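Local coordinates for hypothetical protein Ta0583 (Thermoplasma acidophilum, PDB 2FSJ), which is an archaeal actin homolog that polymerizes into bundles of helical filaments in the presence of nucleoside triphosphates, with ATP the best of them, at residues A107-G112 and L149-P154; V194-S199 and I301-G306. One frame throughout, in Å; residues are numbered along the deposited sequence.

Interaction 1: residues A107-G112 and L149-P154; sequences ALWESG and LTVTGP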
loop_
_atom_site.group_PDB
_atom_site.type_symbol
_atom_site.label_atom_id
_atom_site.label_comp_id
_atom_site.label_asym_id
_atom_site.label_seq_id
_atom_site.Cartn_x
_atom_site.Cartn_y
_atom_site.Cartn_z
ATOM N N ALA A 107 -0.430 -13.358 -4.093
ATOM C CA ALA A 107 0.911 -13.011 -3.596
ATOM C C ALA A 107 1.793 -14.224 -3.379
ATOM O O ALA A 107 2.951 -14.238 -3.801
ATOM C CB ALA A 107 0.839 -12.207 -2.293
ATOM N N LEU A 108 1.243 -15.220 -2.705
ATOM C CA LEU A 108 1.981 -16.471 -2.456
ATOM C C LEU A 108 2.278 -17.230 -3.754
ATOM O O LEU A 108 3.398 -17.680 -3.958
ATOM C CB LEU A 108 1.246 -17.319 -1.433
ATOM C CG LEU A 108 0.932 -16.620 -0.111
ATOM C CD1 LEU A 108 0.178 -17.550 0.854
ATOM C CD2 LEU A 108 2.219 -16.170 0.531
ATOM N N TRP A 109 1.300 -17.307 -4.650
ATOM C CA TRP A 109 1.505 -17.850 -5.986
ATOM C C TRP A 109 2.626 -17.122 -6.774
ATOM O O TRP A 109 3.536 -17.756 -7.347
ATOM C CB TRP A 109 0.204 -17.791 -6.778
ATOM C CG TRP A 109 0.313 -18.579 -8.044
ATOM C CD1 TRP A 109 0.707 -18.120 -9.265
ATOM C CD2 TRP A 109 0.095 -19.996 -8.193
ATOM N NE1 TRP A 109 0.762 -19.158 -10.171
ATOM C CE2 TRP A 109 0.369 -20.319 -9.550
ATOM C CE3 TRP A 109 -0.348 -21.016 -7.336
ATOM C CZ2 TRP A 109 0.239 -21.608 -10.050
ATOM C CZ3 TRP A 109 -0.487 -22.318 -7.854
ATOM C CH2 TRP A 109 -0.190 -22.592 -9.182
ATOM N N GLU A 110 2.559 -15.797 -6.815
ATOM C CA GLU A 110 3.589 -15.030 -7.505
ATOM C C GLU A 110 4.992 -15.159 -6.894
ATOM O O GLU A 110 5.993 -15.075 -7.624
ATOM C CB GLU A 110 3.223 -13.581 -7.597
ATOM C CG GLU A 110 2.077 -13.293 -8.521
ATOM C CD GLU A 110 2.435 -13.206 -9.996
ATOM O OE1 GLU A 110 3.645 -13.117 -10.367
ATOM O OE2 GLU A 110 1.479 -13.224 -10.801
ATOM N N SER A 111 5.079 -15.384 -5.591
ATOM C CA SER A 111 6.363 -15.524 -4.942
ATOM C C SER A 111 7.155 -16.702 -5.575
ATOM O O SER A 111 8.361 -16.698 -5.567
ATOM C CB SER A 111 6.174 -15.692 -3.414
ATOM O OG SER A 111 5.853 -17.023 -3.034
ATOM N N GLY A 112 6.444 -17.688 -6.115
ATOM C CA GLY A 112 7.032 -18.898 -6.684
ATOM C C GLY A 112 7.543 -19.866 -5.619
ATOM O O GLY A 112 8.081 -20.923 -5.964
ATOM N N LEU A 149 -3.419 -23.062 3.246
ATOM C CA LEU A 149 -3.943 -22.471 2.030
ATOM C C LEU A 149 -3.510 -23.260 0.835
ATOM O O LEU A 149 -2.325 -23.515 0.646
ATOM C CB LEU A 149 -3.384 -21.067 1.874
ATOM C CG LEU A 149 -3.484 -20.086 3.050
ATOM C CD1 LEU A 149 -3.126 -18.683 2.449
ATOM C CD2 LEU A 149 -4.838 -20.081 3.730
ATOM N N THR A 150 -4.468 -23.676 0.034
ATOM C CA THR A 150 -4.206 -24.496 -1.134
ATOM C C THR A 150 -4.637 -23.698 -2.347
ATOM O O THR A 150 -5.833 -23.422 -2.498
ATOM C CB THR A 150 -5.054 -25.741 -1.056
ATOM O OG1 THR A 150 -4.753 -26.410 0.185
ATOM C CG2 THR A 150 -4.682 -26.693 -2.135
ATOM N N VAL A 151 -3.679 -23.353 -3.196
ATOM C CA VAL A 151 -3.956 -22.543 -4.384
ATOM C C VAL A 151 -3.775 -23.410 -5.641
ATOM O O VAL A 151 -2.729 -24.046 -5.813
ATOM C CB VAL A 151 -2.986 -21.358 -4.459
ATOM C CG1 VAL A 151 -3.351 -20.408 -5.603
ATOM C CG2 VAL A 151 -2.898 -20.644 -3.128
ATOM N N THR A 152 -4.799 -23.426 -6.499
ATOM C CA THR A 152 -4.742 -24.055 -7.815
ATOM C C THR A 152 -4.560 -23.037 -8.923
ATOM O O THR A 152 -5.194 -21.966 -8.923
ATOM C CB THR A 152 -6.010 -24.885 -8.067
ATOM O OG1 THR A 152 -6.198 -25.803 -6.983
ATOM C CG2 THR A 152 -5.871 -25.761 -9.337
ATOM N N GLY A 153 -3.710 -23.365 -9.894
ATOM C CA GLY A 153 -3.348 -22.433 -10.943
ATOM C C GLY A 153 -3.259 -23.069 -12.331
ATOM O O GLY A 153 -3.841 -24.131 -12.567
ATOM N N PRO A 154 -2.528 -22.407 -13.226
ATOM C CA PRO A 154 -2.366 -22.889 -14.605
ATOM C C PRO A 154 -1.990 -24.366 -14.677
ATOM O O PRO A 154 -1.170 -24.844 -13.899
ATOM C CB PRO A 154 -1.259 -21.979 -15.157
ATOM C CG PRO A 154 -1.487 -20.654 -14.403
ATOM C CD PRO A 154 -1.845 -21.119 -13.010
#
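Trp-109 and Leu-108, near the C-terminal end of helix 101-111, meet strand 147-152 where the axes of residues 107-111 and 149-152 cross at -67° and approach to 9.8 Å, the CA atoms of Trp-109 and Val-151 lying 7.4 Å apart. This is helix-on-sheet packing in the N-terminal domain of an actin-like fold: strand 147-152 forms one margin of the domain's mixed sheet, paired with strand 158-170, and the helix lies over it. The indole of Trp-109 does most of the work. With CG anti to the backbone N (chi1 -169°), the ring reaches out from the helix and carries its six-membered part to residues 151-154. At its inner end CE3 meets CG1 of Val-151 at 3.5 Å, the isopropyl group crossing the indole at a slant. Farther out, CH2 comes to 3.6 Å from CA of Gly-153, where a side chain would run into the ring. The pyrrolidine of Pro-154 approaches from the opposite direction, its CD against CZ2. Arg-159, on the partner strand, adds a cation-pi contact to the indole. No hydrogen bond joins the two segments. Within the helix, OG of Ser-111 bonds to the carbonyl O of Leu-108 at 2.7 Å just before the chain leaves the helix at Gly-112. Toward the start of the strand segment, Leu-108 and Leu-149 cross at about a right angle, CD1 of Leu-108 touching CD1 of Leu-149 at 3.8 Å, and Phe-161 packs on Leu-108. At the indole's edge, near the ring plane, the carbonyl O of Val-151 sits 3.5 Å from CZ3.

Interaction 2: residues V194-S199 and I301-G306; sequences VIDVGS and IPVGGG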
loop_
_atom_site.group_PDB
_atom_site.type_symbol
_atom_site.label_atom_id
_atom_site.label_comp_id
_atom_site.label_asym_id
_atom_site.label_seq_id
_atom_site.Cartn_x
_atom_site.Cartn_y
_atom_site.Cartn_z
ATOM N N VAL A 194 5.984 9.837 9.520
ATOM C CA VAL A 194 5.833 9.121 8.262
ATOM C C VAL A 194 4.483 9.483 7.674
ATOM O O VAL A 194 3.461 9.275 8.327
ATOM C CB VAL A 194 5.886 7.571 8.470
ATOM C CG1 VAL A 194 5.685 6.861 7.137
ATOM C CG2 VAL A 194 7.284 7.165 9.098
ATOM N N ILE A 195 4.490 10.056 6.474
ATOM C CA ILE A 195 3.298 10.565 5.806
ATOM C C ILE A 195 3.063 9.700 4.556
ATOM O O ILE A 195 3.814 9.773 3.576
ATOM C CB ILE A 195 3.488 12.045 5.448
ATOM C CG1 ILE A 195 3.779 12.879 6.707
ATOM C CG2 ILE A 195 2.233 12.574 4.728
ATOM C CD1 ILE A 195 4.374 14.244 6.411
ATOM N N ASP A 196 2.076 8.814 4.622
ATOM C CA ASP A 196 1.833 7.817 3.563
ATOM C C ASP A 196 0.607 8.229 2.756
ATOM O O ASP A 196 -0.507 8.071 3.212
ATOM C CB ASP A 196 1.595 6.501 4.255
ATOM C CG ASP A 196 1.574 5.316 3.323
ATOM O OD1 ASP A 196 1.457 5.478 2.088
ATOM O OD2 ASP A 196 1.664 4.157 3.790
ATOM N N VAL A 197 0.820 8.792 1.576
ATOM C CA VAL A 197 -0.265 9.315 0.775
ATOM C C VAL A 197 -0.700 8.191 -0.160
ATOM O O VAL A 197 0.040 7.812 -1.085
ATOM C CB VAL A 197 0.134 10.556 -0.099
ATOM C CG1 VAL A 197 -1.103 11.086 -0.789
ATOM C CG2 VAL A 197 0.699 11.664 0.756
ATOM N N GLY A 198 -1.836 7.613 0.136
ATOM C CA GLY A 198 -2.414 6.606 -0.739
ATOM C C GLY A 198 -3.517 7.196 -1.621
ATOM O O GLY A 198 -3.693 8.420 -1.689
ATOM N N SER A 199 -4.255 6.306 -2.284
ATOM C CA SER A 199 -5.345 6.709 -3.159
ATOM C C SER A 199 -6.515 7.330 -2.393
ATOM O O SER A 199 -7.028 8.390 -2.752
ATOM C CB SER A 199 -5.819 5.503 -3.988
ATOM O OG SER A 199 -6.623 5.945 -5.080
ATOM N N ILE A 301 9.088 11.879 6.621
ATOM C CA ILE A 301 9.318 10.750 5.748
ATOM C C ILE A 301 8.093 10.483 4.861
ATOM O O ILE A 301 7.149 9.796 5.254
ATOM C CB ILE A 301 9.718 9.505 6.573
ATOM C CG1 ILE A 301 10.911 9.813 7.492
ATOM C CG2 ILE A 301 10.021 8.327 5.658
ATOM C CD1 ILE A 301 11.081 8.851 8.659
ATOM N N PRO A 302 8.074 11.079 3.687
ATOM C CA PRO A 302 6.956 10.839 2.773
ATOM C C PRO A 302 7.100 9.503 2.071
ATOM O O PRO A 302 8.155 9.214 1.484
ATOM C CB PRO A 302 7.044 11.998 1.804
ATOM C CG PRO A 302 8.038 12.989 2.497
ATOM C CD PRO A 302 8.986 12.121 3.190
ATOM N N VAL A 303 6.045 8.697 2.149
ATOM C CA VAL A 303 5.996 7.383 1.535
ATOM C C VAL A 303 4.658 7.230 0.812
ATOM O O VAL A 303 3.871 8.158 0.757
ATOM C CB VAL A 303 6.208 6.227 2.535
ATOM C CG1 VAL A 303 7.638 6.242 3.184
ATOM C CG2 VAL A 303 5.122 6.155 3.587
ATOM N N GLY A 304 4.452 6.079 0.184
ATOM C CA GLY A 304 3.265 5.853 -0.628
ATOM C C GLY A 304 3.402 6.388 -2.042
ATOM O O GLY A 304 4.287 7.236 -2.343
ATOM N N GLY A 305 2.472 5.937 -2.901
ATOM C CA GLY A 305 2.362 6.397 -4.296
ATOM C C GLY A 305 2.152 7.895 -4.498
ATOM O O GLY A 305 2.726 8.508 -5.412
ATOM N N GLY A 306 1.351 8.508 -3.639
ATOM C CA GLY A 306 1.144 9.948 -3.651
ATOM C C GLY A 306 2.384 10.802 -3.411
ATOM O O GLY A 306 2.490 11.899 -3.908
#
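Ile-195 and Val-303 anchor the pairing of two parallel strands: N of Ile-195 donates to O of Ile-301 at 2.9 Å, and N of Val-303 returns the bond to O of Ile-195 along a nearly straight line, 174° at the hydrogen. N of Val-197 then reaches O of Val-303 at 3.2 Å, an oxygen that Ser-307 OG also grips. Beyond the last bridge the ladder gives way to a turn, and N of Gly-306 bonds to O of Val-197 at 3.0 Å. Ile-301 O also receives a CA-H...O contact from Val-194 CA. The result is the parallel edge of the C-terminal domain sheet of the actin-like ATPase fold, its strands running into loops that carry the ATP-site residues Ser-199, Gly-305 and Gly-306. Gly-304 and Gly-306 let the segments come close: a side chain on Gly-304 would collide with OD1 of Asp-196 and O of Val-197, while one on Gly-306 would hit CG1 of Val-197. The carboxylate of Asp-196, its CG anti to the backbone N (chi1 -170°), brings OD1 to 3.3 Å from CA of Gly-304; OD2 bonds to a glycerol and, weakly, to Gln-171. Replacing Asp-196 with an alanine would probably leave Gln-171 without this acceptor and open a gap beside Gly-304. On the same face, CG2 of Val-303 lies 3.6 Å from CB of Asp-196 and 3.7 Å from CG1 of Val-194, bridging the two side chains. Farther along, CG2 of Val-194 meets CD1 of Ile-301, while on the other face Phe-314 packs against Ile-195 and Val-197.

Overall arrangement
Both contacts are largely buried, but they occupy different domains: interaction 1 lies about 20 Å from the centre of the chain, interaction 2 about 9 Å. Their centres are 29 Å apart, their nearest atoms about 17 Å, and they share no helix or strand. Residues 107-112 and 149-154 join a helix to an outermost strand of the N-terminal sheet mainly through an aromatic ring and aliphatic groups, with no hydrogen bond between the segments. Residues 194-199 and 301-306 pair two strands within the C-terminal sheet, where backbone hydrogen bonds dominate and apolar packing is secondary. Interaction 2 leads directly into nucleotide-binding loops, whereas interaction 1 contains no ATP-site residue.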